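Local coordinates for protein ORF 37 (Human herpesvirus 8 type M, PDB 3FHD) that processes branched or non-linear viral DNA intermediates as a metal-dependent nuclease with both exonuclease and endonuclease activity on double- and single-stranded DNA, at residues K268-K272 / S323-V327; M81-R85 / Q231-I237; F109-F114 / A128-M132. All blocks are in the same frame, centred on the assembly; numbering follows the deposited sequence.

How the contacts relate
Contact 1 sits in the nuclease core, at the edge of the magnesium site, and is partly buried: salt bridges and a tyrosine join the end of strand 262-269 to the approach to strand 326-328. Contacts 2 and 3 lie on the other side of the chain's centre, their centres about 14 Å apart and about 33 and 45 Å from that of contact 1. Both are buried; contact 2 holds the start of helix 83-100, which also packs on contact 3, and helix 134-147 borders both. They touch at Ala83 O and Cys129 CB (3.6 Å). Contact 2 mixes proline packing with an arginine-glutamine pair; contact 3, farthest from the centre, is almost wholly apolar, with two sulfurs against one phenylalanine ring.

Contact 1 (K268-K272 / S323-V327); sequences KCRFK and SDYLV. With SO4 (sulfate ion), chain C.
Build Lys268 and Cys269 as extended strand, then bend the chain at Phe271 (phi/psi -70/-20) and Lys272 (-63/-19) so that two successive amides point at one sulfate, probably from the crystallisation liquor: Phe271 N donates to SO4 O4 at 2.9 Å and Lys272 N to SO4 O2 at 3.0 Å. The second segment approaches through Asp324 (-149/177) and Tyr325 (-106/4) before strand 326-328 begins. The backbones stay well apart, with Lys268 CA 10.4 Å from Tyr325 CA, so side chains alone span the gap. Arg270, with chi1 m, chi2 -93° (between wells) and chi3 p, bends its end to Asp324. Asp324 OD2 takes two salt bridges, from Arg270 NH1 at 2.6 Å, bent and weak as a hydrogen bond, and from Lys272 NZ at 3.2 Å; Asp324 OD1 turns back to accept from Tyr325 N at 2.9 Å. Lys272 NZ has a further acceptor in Lys308 O. The Arg270 guanidinium is sandwiched, Tyr325 CE2 over one face and SO4 O2 over the other, and its NH2 comes 3.1 Å from SO4 O3. Lys268 ends the Glu266-Ile267-Lys268 run, the (D/E)XK signature of this nuclease superfamily, in which Glu266 and Ile267 bind magnesium together with Asp243. Lys268 chi1 and chi2, both m, lead the amine away from Tyr325 to hydrogen bonds with Glu266 OE2 and Gln398 OE1. What meets Tyr325 is the aliphatic part: Lys268 CB lies 3.7 Å from Tyr325 OH, and Arg270 CD 3.6 Å from the same oxygen. That hydroxyl, with chi1 of Tyr325 at p, is hydrogen-bonded to Thr428 OG1 on strand 423-432.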
ATOM      1  N   LYS A 268      10.292   0.580   2.697  1.00 20.13           N
ATOM      2  CA  LYS A 268      10.989  -0.548   2.023  1.00 21.35           C
ATOM      3  C   LYS A 268      12.250  -0.893   2.832  1.00 22.22           C
ATOM      4  O   LYS A 268      12.820  -0.012   3.455  1.00 23.29           O
ATOM      5  CB  LYS A 268      11.437  -0.161   0.597  1.00 21.29           C
ATOM      6  CG  LYS A 268      10.303   0.293  -0.328  1.00 21.64           C
ATOM      7  CD  LYS A 268       9.339  -0.880  -0.550  1.00 24.67           C
ATOM      8  CE  LYS A 268       8.134  -0.426  -1.365  1.00 25.16           C
ATOM      9  NZ  LYS A 268       7.079  -1.462  -1.384  1.00 23.75           N
ATOM     10  N   CYS A 269      12.658  -2.146   2.847  1.00 22.20           N
ATOM     11  CA  CYS A 269      13.927  -2.507   3.498  1.00 24.65           C
ATOM     12  C   CYS A 269      14.873  -3.068   2.467  1.00 25.43           C
ATOM     13  O   CYS A 269      14.427  -3.764   1.534  1.00 26.90           O
ATOM     14  CB  CYS A 269      13.686  -3.486   4.641  1.00 24.42           C
ATOM     15  SG  CYS A 269      12.509  -2.912   5.848  1.00 29.32           S
ATOM     16  N   ARG A 270      16.164  -2.737   2.578  1.00 25.72           N
ATOM     17  CA  ARG A 270      17.161  -3.163   1.586  1.00 26.42           C
ATOM     18  C   ARG A 270      18.003  -4.327   2.079  1.00 26.70           C
ATOM     19  O   ARG A 270      19.089  -4.110   2.589  1.00 26.07           O
ATOM     20  CB  ARG A 270      18.103  -2.011   1.285  1.00 26.58           C
ATOM     21  CG  ARG A 270      17.409  -0.750   0.877  1.00 29.50           C
ATOM     22  CD  ARG A 270      17.310  -0.733  -0.595  1.00 36.47           C
ATOM     23  NE  ARG A 270      16.311  -1.690  -1.008  1.00 41.45           N
ATOM     24  CZ  ARG A 270      16.126  -2.088  -2.252  1.00 43.80           C
ATOM     25  NH1 ARG A 270      16.891  -1.609  -3.215  1.00 45.60           N
ATOM     26  NH2 ARG A 270      15.159  -2.961  -2.521  1.00 44.82           N
ATOM     27  N   PHE A 271      17.520  -5.556   1.916  1.00 26.90           N
ATOM     28  CA  PHE A 271      18.218  -6.679   2.503  1.00 27.32           C
ATOM     29  C   PHE A 271      19.563  -7.009   1.838  1.00 26.19           C
ATOM     30  O   PHE A 271      20.419  -7.630   2.479  1.00 24.72           O
ATOM     31  CB  PHE A 271      17.306  -7.880   2.611  1.00 28.62           C
ATOM     32  CG  PHE A 271      16.156  -7.659   3.557  1.00 32.96           C
ATOM     33  CD1 PHE A 271      16.373  -7.095   4.834  1.00 34.99           C
ATOM     34  CD2 PHE A 271      14.853  -7.998   3.184  1.00 34.98           C
ATOM     35  CE1 PHE A 271      15.322  -6.881   5.704  1.00 35.51           C
ATOM     36  CE2 PHE A 271      13.789  -7.784   4.055  1.00 35.08           C
ATOM     37  CZ  PHE A 271      14.029  -7.230   5.322  1.00 34.60           C
ATOM     38  N   LYS A 272      19.778  -6.555   0.603  1.00 24.40           N
ATOM     39  CA  LYS A 272      21.079  -6.809  -0.066  1.00 25.24           C
ATOM     40  C   LYS A 272      22.226  -6.145   0.678  1.00 23.15           C
ATOM     41  O   LYS A 272      23.377  -6.495   0.459  1.00 23.42           O
ATOM     42  CB  LYS A 272      21.118  -6.256  -1.501  1.00 25.29           C
ATOM     43  CG  LYS A 272      20.254  -6.929  -2.567  1.00 29.01           C
ATOM     44  CD  LYS A 272      20.409  -6.180  -3.942  1.00 28.73           C
ATOM     45  CE  LYS A 272      19.898  -4.712  -3.891  1.00 33.85           C
ATOM     46  NZ  LYS A 272      19.711  -4.026  -5.247  1.00 33.27           N
ATOM     47  N   SER A 323      15.695  -1.169 -12.718  1.00 35.97           N
ATOM     48  CA  SER A 323      16.456  -2.022 -11.787  1.00 35.83           C
ATOM     49  C   SER A 323      16.402  -1.641 -10.288  1.00 35.19           C
ATOM     50  O   SER A 323      16.357  -2.542  -9.430  1.00 36.01           O
ATOM     51  CB  SER A 323      17.911  -2.232 -12.270  1.00 36.06           C
ATOM     52  OG  SER A 323      18.819  -1.232 -11.802  1.00 36.95           O
ATOM     53  N   ASP A 324      16.450  -0.350  -9.957  1.00 32.86           N
ATOM     54  CA  ASP A 324      16.177   0.041  -8.567  1.00 31.35           C
ATOM     55  C   ASP A 324      15.552   1.420  -8.510  1.00 29.67           C
ATOM     56  O   ASP A 324      15.350   2.068  -9.530  1.00 28.30           O
ATOM     57  CB  ASP A 324      17.399  -0.089  -7.622  1.00 31.72           C
ATOM     58  CG  ASP A 324      17.033  -0.679  -6.238  1.00 32.15           C
ATOM     59  OD1 ASP A 324      15.942  -0.407  -5.721  1.00 31.71           O
ATOM     60  OD2 ASP A 324      17.839  -1.454  -5.660  1.00 33.98           O
ATOM     61  N   TYR A 325      15.211   1.855  -7.310  1.00 27.94           N
ATOM     62  CA  TYR A 325      14.268   2.955  -7.221  1.00 26.50           C
ATOM     63  C   TYR A 325      14.825   4.311  -6.832  1.00 24.26           C
ATOM     64  O   TYR A 325      14.044   5.272  -6.712  1.00 22.95           O
ATOM     65  CB  TYR A 325      13.098   2.569  -6.339  1.00 27.89           C
ATOM     66  CG  TYR A 325      13.477   2.290  -4.914  1.00 28.74           C
ATOM     67  CD1 TYR A 325      13.619   3.326  -3.990  1.00 27.70           C
ATOM     68  CD2 TYR A 325      13.663   0.971  -4.481  1.00 30.60           C
ATOM     69  CE1 TYR A 325      13.951   3.059  -2.670  1.00 31.18           C
ATOM     70  CE2 TYR A 325      13.974   0.688  -3.168  1.00 30.23           C
ATOM     71  CZ  TYR A 325      14.106   1.724  -2.269  1.00 30.31           C
ATOM     72  OH  TYR A 325      14.422   1.410  -0.975  1.00 31.56           O
ATOM     73  N   LEU A 326      16.151   4.403  -6.680  1.00 22.75           N
ATOM     74  CA  LEU A 326      16.816   5.692  -6.529  1.00 21.50           C
ATOM     75  C   LEU A 326      17.686   5.985  -7.758  1.00 21.19           C
ATOM     76  O   LEU A 326      18.376   5.100  -8.284  1.00 21.21           O
ATOM     77  CB  LEU A 326      17.680   5.757  -5.262  1.00 21.69           C
ATOM     78  CG  LEU A 326      17.008   5.661  -3.874  1.00 21.97           C
ATOM     79  CD1 LEU A 326      18.058   5.417  -2.742  1.00 22.11           C
ATOM     80  CD2 LEU A 326      16.145   6.906  -3.570  1.00 22.90           C
ATOM     81  N   VAL A 327      17.645   7.225  -8.214  1.00 20.75           N
ATOM     82  CA  VAL A 327      18.486   7.668  -9.313  1.00 20.36           C
ATOM     83  C   VAL A 327      19.206   8.949  -8.928  1.00 20.62           C
ATOM     84  O   VAL A 327      18.710   9.739  -8.106  1.00 21.25           O
ATOM     85  CB  VAL A 327      17.659   7.900 -10.600  1.00 21.11           C
ATOM     86  CG1 VAL A 327      17.135   6.576 -11.155  1.00 20.39           C
ATOM     87  CG2 VAL A 327      16.521   8.870 -10.340  1.00 20.78           C
TER
HETATM   88  S   SO4 C 488      16.757  -6.064  -1.382  1.00 56.37           S
HETATM   89  O1  SO4 C 488      17.277  -7.439  -1.332  1.00 58.56           O
HETATM   90  O2  SO4 C 488      17.840  -5.085  -1.232  1.00 56.02           O
HETATM   91  O3  SO4 C 488      16.133  -5.876  -2.692  1.00 58.21           O
HETATM   92  O4  SO4 C 488      15.743  -5.924  -0.337  1.00 56.36           O

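Contact 2 (M81-R85 / Q231-I237); sequences MPALR and QSPQNGI
A cis-proline entry to helix 83-100 docks against the irregular link between strands 230-231 and 238-240, which is shaped by an ST motif (Asn235 N to Ser232 OG, 3.2 Å) and an Asx turn (Ile237 N to Asn235 OD1, 2.9 Å; Asn235 ND2 bonds Asn503 OD1). Gly236 N also reaches back to Ser232 O at 2.9 Å. Start at Met81 (phi/psi -104/141): its CB lies 3.4 Å from Asn235 O, and three m rotamers curl the side chain so that CE stands 3.4 Å from Gly236 O and 3.8 Å from Ile237 CG2. The cis peptide then lays the Pro82 ring along the turn, with CG 3.7 Å from Pro233 O, CD 3.5 Å from Gln234 O and CB 3.7 Å from Gly236 N. Pro82 CA is 4.6 Å from Gly236 CA. Gly236 has positive phi (67/13), and a CB on it would stand 2.9 Å from Arg85 CB, a clash. Three residues after Pro82, Arg85 (chi1 t, chi2 p) runs across Gly236, its CG 3.5 Å from Gly236 O, and gives Gln231 OE1 two hydrogen bonds, from NE at 2.9 Å and NH2 at 3.1 Å. The guanidinium also donates to Leu160 O and Asp162 O, while Gln231 NE2 bonds Asn89 OD1. Last, a water donates to Gly236 O at 2.9 Å and accepts weakly from Arg85 NH1 at 3.2 Å.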
ATOM      1  N   MET A  81     -20.064  -0.928 -11.658  1.00 17.99           N
ATOM      2  CA  MET A  81     -19.141  -0.604 -10.568  1.00 18.43           C
ATOM      3  C   MET A  81     -19.209   0.900 -10.247  1.00 17.34           C
ATOM      4  O   MET A  81     -19.310   1.725 -11.177  1.00 18.95           O
ATOM      5  CB  MET A  81     -17.715  -1.023 -10.917  1.00 19.26           C
ATOM      6  CG  MET A  81     -17.554  -2.531 -11.164  1.00 18.65           C
ATOM      7  SD  MET A  81     -17.595  -3.591  -9.676  1.00 18.15           S
ATOM      8  CE  MET A  81     -15.921  -3.331  -9.071  1.00 16.38           C
ATOM      9  N   PRO A  82     -19.143   1.269  -8.952  1.00 16.95           N
ATOM     10  CA  PRO A  82     -18.786   0.407  -7.816  1.00 17.04           C
ATOM     11  C   PRO A  82     -19.927  -0.408  -7.164  1.00 17.40           C
ATOM     12  O   PRO A  82     -19.671  -1.079  -6.159  1.00 16.23           O
ATOM     13  CB  PRO A  82     -18.245   1.415  -6.824  1.00 17.05           C
ATOM     14  CG  PRO A  82     -19.151   2.627  -7.044  1.00 17.13           C
ATOM     15  CD  PRO A  82     -19.425   2.654  -8.511  1.00 18.14           C
ATOM     16  N   ALA A  83     -21.155  -0.349  -7.696  1.00 17.26           N
ATOM     17  CA  ALA A  83     -22.318  -0.938  -7.026  1.00 16.91           C
ATOM     18  C   ALA A  83     -22.160  -2.434  -6.726  1.00 17.23           C
ATOM     19  O   ALA A  83     -22.536  -2.901  -5.654  1.00 15.69           O
ATOM     20  CB  ALA A  83     -23.651  -0.659  -7.825  1.00 17.92           C
ATOM     21  N   LEU A  84     -21.625  -3.189  -7.679  1.00 16.09           N
ATOM     22  CA  LEU A  84     -21.491  -4.640  -7.461  1.00 17.68           C
ATOM     23  C   LEU A  84     -20.401  -4.959  -6.387  1.00 16.54           C
ATOM     24  O   LEU A  84     -20.523  -5.918  -5.617  1.00 16.06           O
ATOM     25  CB  LEU A  84     -21.224  -5.336  -8.806  1.00 17.83           C
ATOM     26  CG  LEU A  84     -21.119  -6.857  -8.835  1.00 18.77           C
ATOM     27  CD1 LEU A  84     -22.326  -7.522  -8.137  1.00 21.07           C
ATOM     28  CD2 LEU A  84     -20.945  -7.350 -10.285  1.00 20.51           C
ATOM     29  N   ARG A  85     -19.365  -4.129  -6.333  1.00 17.71           N
ATOM     30  CA  ARG A  85     -18.332  -4.223  -5.279  1.00 17.20           C
ATOM     31  C   ARG A  85     -18.934  -3.940  -3.875  1.00 16.58           C
ATOM     32  O   ARG A  85     -18.585  -4.636  -2.913  1.00 14.10           O
ATOM     33  CB  ARG A  85     -17.183  -3.238  -5.585  1.00 16.86           C
ATOM     34  CG  ARG A  85     -15.986  -3.357  -4.641  1.00 18.10           C
ATOM     35  CD  ARG A  85     -15.293  -4.696  -4.744  1.00 16.91           C
ATOM     36  NE  ARG A  85     -14.343  -4.881  -3.630  1.00 19.69           N
ATOM     37  CZ  ARG A  85     -13.418  -5.836  -3.563  1.00 19.36           C
ATOM     38  NH1 ARG A  85     -13.246  -6.657  -4.580  1.00 18.78           N
ATOM     39  NH2 ARG A  85     -12.632  -5.917  -2.486  1.00 20.14           N
ATOM     40  N   GLN A 231     -10.448   0.531  -0.004  1.00 13.86           N
ATOM     41  CA  GLN A 231     -10.993   0.386  -1.350  1.00 15.03           C
ATOM     42  C   GLN A 231     -11.366   1.812  -1.865  1.00 15.93           C
ATOM     43  O   GLN A 231     -11.708   2.702  -1.050  1.00 15.55           O
ATOM     44  CB  GLN A 231     -12.248  -0.491  -1.295  1.00 15.15           C
ATOM     45  CG  GLN A 231     -12.013  -1.886  -0.689  1.00 17.34           C
ATOM     46  CD  GLN A 231     -13.320  -2.607  -0.347  1.00 17.55           C
ATOM     47  OE1 GLN A 231     -13.820  -3.418  -1.139  1.00 18.14           O
ATOM     48  NE2 GLN A 231     -13.875  -2.313   0.838  1.00 20.06           N
ATOM     49  N   SER A 232     -11.302   2.042  -3.172  1.00 15.21           N
ATOM     50  CA  SER A 232     -11.875   3.251  -3.774  1.00 16.28           C
ATOM     51  C   SER A 232     -13.412   3.263  -3.706  1.00 16.75           C
ATOM     52  O   SER A 232     -14.067   2.428  -4.326  1.00 16.82           O
ATOM     53  CB  SER A 232     -11.438   3.430  -5.249  1.00 17.02           C
ATOM     54  OG  SER A 232     -12.296   4.395  -5.893  1.00 18.05           O
ATOM     55  N   PRO A 233     -14.014   4.240  -2.982  1.00 17.40           N
ATOM     56  CA  PRO A 233     -15.490   4.276  -2.961  1.00 18.23           C
ATOM     57  C   PRO A 233     -16.101   4.745  -4.279  1.00 19.10           C
ATOM     58  O   PRO A 233     -17.292   4.535  -4.510  1.00 20.42           O
ATOM     59  CB  PRO A 233     -15.806   5.261  -1.823  1.00 18.55           C
ATOM     60  CG  PRO A 233     -14.558   6.158  -1.752  1.00 20.16           C
ATOM     61  CD  PRO A 233     -13.408   5.263  -2.114  1.00 18.38           C
ATOM     62  N   GLN A 234     -15.311   5.385  -5.135  1.00 18.46           N
ATOM     63  CA  GLN A 234     -15.862   5.947  -6.357  1.00 19.97           C
ATOM     64  C   GLN A 234     -15.903   4.934  -7.499  1.00 18.45           C
ATOM     65  O   GLN A 234     -16.789   5.006  -8.327  1.00 18.09           O
ATOM     66  CB  GLN A 234     -15.103   7.200  -6.776  1.00 20.44           C
ATOM     67  CG  GLN A 234     -15.262   8.392  -5.805  1.00 26.21           C
ATOM     68  CD  GLN A 234     -16.705   8.883  -5.724  1.00 32.33           C
ATOM     69  OE1 GLN A 234     -17.626   8.131  -5.369  1.00 36.10           O
ATOM     70  NE2 GLN A 234     -16.910  10.143  -6.054  1.00 36.21           N
ATOM     71  N   ASN A 235     -14.992   3.955  -7.487  1.00 16.97           N
ATOM     72  CA  ASN A 235     -14.977   2.926  -8.564  1.00 17.13           C
ATOM     73  C   ASN A 235     -15.011   1.458  -8.125  1.00 16.29           C
ATOM     74  O   ASN A 235     -15.471   0.587  -8.878  1.00 15.80           O
ATOM     75  CB  ASN A 235     -13.813   3.187  -9.536  1.00 17.73           C
ATOM     76  CG  ASN A 235     -12.470   3.269  -8.837  1.00 18.16           C
ATOM     77  OD1 ASN A 235     -12.009   2.298  -8.238  1.00 17.59           O
ATOM     78  ND2 ASN A 235     -11.834   4.440  -8.911  1.00 22.34           N
ATOM     79  N   GLY A 236     -14.526   1.174  -6.923  1.00 14.41           N
ATOM     80  CA  GLY A 236     -14.445  -0.201  -6.436  1.00 14.93           C
ATOM     81  C   GLY A 236     -13.465  -1.132  -7.168  1.00 14.76           C
ATOM     82  O   GLY A 236     -13.504  -2.333  -6.948  1.00 15.28           O
ATOM     83  N   ILE A 237     -12.568  -0.585  -8.001  1.00 15.16           N
ATOM     84  CA  ILE A 237     -11.567  -1.410  -8.729  1.00 15.82           C
ATOM     85  C   ILE A 237     -10.137  -1.210  -8.233  1.00 14.95           C
ATOM     86  O   ILE A 237      -9.266  -2.060  -8.450  1.00 14.38           O
ATOM     87  CB  ILE A 237     -11.661  -1.241 -10.272  1.00 15.48           C
ATOM     88  CG1 ILE A 237     -11.058   0.096 -10.736  1.00 15.34           C
ATOM     89  CG2 ILE A 237     -13.088  -1.330 -10.732  1.00 17.16           C
ATOM     90  CD1 ILE A 237     -10.850   0.159 -12.262  1.00 16.96           C
TER
HETATM   91  O   HOH W   1     -13.239  -5.165  -7.384  1.00 21.95           O

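Contact 3 (F109-F114 / A128-M132); sequences FVDRVF and ACSQM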
ATOM      1  N   PHE A 109     -25.087  -1.105   6.307  1.00 16.50           N
ATOM      2  CA  PHE A 109     -25.865  -1.483   5.144  1.00 15.65           C
ATOM      3  C   PHE A 109     -27.310  -1.663   5.533  1.00 16.84           C
ATOM      4  O   PHE A 109     -28.202  -1.023   4.974  1.00 16.44           O
ATOM      5  CB  PHE A 109     -25.365  -2.814   4.552  1.00 15.54           C
ATOM      6  CG  PHE A 109     -24.213  -2.674   3.576  1.00 14.82           C
ATOM      7  CD1 PHE A 109     -24.420  -2.169   2.291  1.00 15.45           C
ATOM      8  CD2 PHE A 109     -22.918  -3.096   3.942  1.00 13.21           C
ATOM      9  CE1 PHE A 109     -23.331  -2.058   1.400  1.00 16.73           C
ATOM     10  CE2 PHE A 109     -21.836  -3.002   3.058  1.00 15.48           C
ATOM     11  CZ  PHE A 109     -22.033  -2.490   1.801  1.00 15.18           C
ATOM     12  N   VAL A 110     -27.548  -2.542   6.499  1.00 16.96           N
ATOM     13  CA  VAL A 110     -28.930  -2.838   6.906  1.00 18.23           C
ATOM     14  C   VAL A 110     -29.697  -1.573   7.342  1.00 19.14           C
ATOM     15  O   VAL A 110     -30.812  -1.312   6.861  1.00 19.73           O
ATOM     16  CB  VAL A 110     -28.990  -3.987   7.941  1.00 18.19           C
ATOM     17  CG1 VAL A 110     -30.410  -4.159   8.521  1.00 17.87           C
ATOM     18  CG2 VAL A 110     -28.530  -5.296   7.307  1.00 19.08           C
ATOM     19  N   ASP A 111     -29.098  -0.763   8.210  1.00 20.47           N
ATOM     20  CA  ASP A 111     -29.786   0.423   8.723  1.00 21.90           C
ATOM     21  C   ASP A 111     -29.884   1.626   7.765  1.00 21.67           C
ATOM     22  O   ASP A 111     -30.905   2.315   7.746  1.00 21.20           O
ATOM     23  CB  ASP A 111     -29.145   0.894  10.025  1.00 23.07           C
ATOM     24  CG  ASP A 111     -29.261  -0.127  11.149  1.00 27.42           C
ATOM     25  OD1 ASP A 111     -30.319  -0.778  11.283  1.00 33.52           O
ATOM     26  OD2 ASP A 111     -28.285  -0.262  11.918  1.00 33.50           O
ATOM     27  N   ARG A 112     -28.823   1.913   7.015  1.00 21.66           N
ATOM     28  CA  ARG A 112     -28.749   3.162   6.256  1.00 21.77           C
ATOM     29  C   ARG A 112     -28.912   2.956   4.753  1.00 21.12           C
ATOM     30  O   ARG A 112     -29.233   3.891   4.027  1.00 21.35           O
ATOM     31  CB  ARG A 112     -27.418   3.879   6.516  1.00 22.17           C
ATOM     32  CG  ARG A 112     -27.184   4.332   7.969  1.00 26.21           C
ATOM     33  CD  ARG A 112     -28.241   5.355   8.385  1.00 30.76           C
ATOM     34  NE  ARG A 112     -28.506   5.312   9.819  1.00 35.26           N
ATOM     35  CZ  ARG A 112     -29.529   5.928  10.404  1.00 38.14           C
ATOM     36  NH1 ARG A 112     -29.678   5.845  11.723  1.00 40.61           N
ATOM     37  NH2 ARG A 112     -30.400   6.637   9.678  1.00 37.68           N
ATOM     38  N   VAL A 113     -28.653   1.748   4.281  1.00 20.27           N
ATOM     39  CA  VAL A 113     -28.694   1.488   2.838  1.00 19.35           C
ATOM     40  C   VAL A 113     -29.948   0.680   2.478  1.00 18.90           C
ATOM     41  O   VAL A 113     -30.500   0.874   1.400  1.00 18.31           O
ATOM     42  CB  VAL A 113     -27.376   0.799   2.317  1.00 20.22           C
ATOM     43  CG1 VAL A 113     -27.410   0.511   0.782  1.00 18.69           C
ATOM     44  CG2 VAL A 113     -26.128   1.624   2.666  1.00 18.46           C
ATOM     45  N   PHE A 114     -30.374  -0.220   3.370  1.00 18.03           N
ATOM     46  CA  PHE A 114     -31.448  -1.187   3.057  1.00 18.64           C
ATOM     47  C   PHE A 114     -32.777  -0.813   3.704  1.00 18.30           C
ATOM     48  O   PHE A 114     -33.703  -1.620   3.705  1.00 18.95           O
ATOM     49  CB  PHE A 114     -31.102  -2.625   3.497  1.00 17.96           C
ATOM     50  CG  PHE A 114     -29.859  -3.217   2.869  1.00 18.24           C
ATOM     51  CD1 PHE A 114     -29.257  -2.662   1.733  1.00 16.05           C
ATOM     52  CD2 PHE A 114     -29.340  -4.412   3.389  1.00 17.85           C
ATOM     53  CE1 PHE A 114     -28.107  -3.245   1.169  1.00 18.28           C
ATOM     54  CE2 PHE A 114     -28.192  -5.015   2.828  1.00 17.92           C
ATOM     55  CZ  PHE A 114     -27.575  -4.437   1.732  1.00 18.14           C
ATOM     56  N   ALA A 128     -30.231  -1.896  -3.899  1.00 15.02           N
ATOM     57  CA  ALA A 128     -30.016  -0.968  -2.775  1.00 14.91           C
ATOM     58  C   ALA A 128     -28.608  -0.351  -2.815  1.00 14.28           C
ATOM     59  O   ALA A 128     -28.430   0.857  -2.548  1.00 13.11           O
ATOM     60  CB  ALA A 128     -30.253  -1.681  -1.440  1.00 14.39           C
ATOM     61  N   CYS A 129     -27.612  -1.182  -3.119  1.00 14.87           N
ATOM     62  CA  CYS A 129     -26.240  -0.687  -3.330  1.00 15.38           C
ATOM     63  C   CYS A 129     -26.150   0.267  -4.515  1.00 15.31           C
ATOM     64  O   CYS A 129     -25.440   1.263  -4.449  1.00 13.95           O
ATOM     65  CB  CYS A 129     -25.250  -1.840  -3.477  1.00 15.30           C
ATOM     66  SG  CYS A 129     -25.026  -2.685  -1.909  1.00 18.86           S
ATOM     67  N   SER A 130     -26.902  -0.018  -5.587  1.00 15.66           N
ATOM     68  CA  SER A 130     -26.934   0.880  -6.731  1.00 16.53           C
ATOM     69  C   SER A 130     -27.464   2.273  -6.379  1.00 16.44           C
ATOM     70  O   SER A 130     -27.198   3.250  -7.107  1.00 16.43           O
ATOM     71  CB  SER A 130     -27.783   0.281  -7.856  1.00 16.75           C
ATOM     72  OG  SER A 130     -27.525   0.993  -9.053  1.00 24.61           O
ATOM     73  N   GLN A 131     -28.224   2.358  -5.283  1.00 16.09           N
ATOM     74  CA  GLN A 131     -28.901   3.596  -4.865  1.00 15.55           C
ATOM     75  C   GLN A 131     -28.108   4.380  -3.799  1.00 16.27           C
ATOM     76  O   GLN A 131     -28.557   5.437  -3.324  1.00 15.20           O
ATOM     77  CB  GLN A 131     -30.322   3.262  -4.365  1.00 15.79           C
ATOM     78  CG  GLN A 131     -31.286   2.815  -5.462  1.00 14.50           C
ATOM     79  CD  GLN A 131     -32.524   2.087  -4.924  1.00 17.51           C
ATOM     80  OE1 GLN A 131     -32.958   2.319  -3.793  1.00 17.78           O
ATOM     81  NE2 GLN A 131     -33.100   1.205  -5.748  1.00 17.06           N
ATOM     82  N   MET A 132     -26.931   3.873  -3.424  1.00 16.31           N
ATOM     83  CA  MET A 132     -26.072   4.568  -2.446  1.00 18.37           C
ATOM     84  C   MET A 132     -25.486   5.854  -3.021  1.00 17.99           C
ATOM     85  O   MET A 132     -25.232   5.930  -4.200  1.00 18.36           O
ATOM     86  CB  MET A 132     -24.903   3.682  -1.990  1.00 17.48           C
ATOM     87  CG  MET A 132     -25.292   2.402  -1.303  1.00 20.64           C
ATOM     88  SD  MET A 132     -23.824   1.377  -0.957  1.00 20.61           S
ATOM     89  CE  MET A 132     -23.125   2.325   0.403  1.00 21.00           C
TER
HETATM   90  O   HOH W   2     -30.049   2.153  -0.931  1.00 24.20           O
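This is an apolar join between the C-terminal ends of two consecutive helices, 104-113 and 122-130, in the helical part of the protein away from the metal site. Residues 109-113 form a pi-type turn: Phe109 O accepts from Val113 N at 2.9 Å and from Phe114 N at 2.8 Å, and Phe109, Val113 and Phe114 meet the partner. Val113 is the central piece, its CG1 3.5 Å from both Ala128 O and Met132 CG. Beside it, Phe114 CD1 rests 3.5 Å from Ala128 CB. Phe109 makes two sulfur-aromatic contacts, both oblique to its ring: its CE1 is 3.8 Å from Cys129 SG and 4.2 Å from Met132 SD. Tyr90 of helix 83-100 meets both phenylalanine rings edge-to-face, and Met132 continues onto Ile140 of helix 134-147. No direct hydrogen bond crosses between the segments; instead one water donates to Val113 O at 2.7 Å and to Ala128 O at 2.6 Å; Ala128 O also accepts from Gln131 N at 3.1 Å. With carbon and sulfur surfaces doing nearly all the work, the two helix ends are held by close fit and burial, and the water links two carbonyl oxygens that, both acceptors, cannot bond each other.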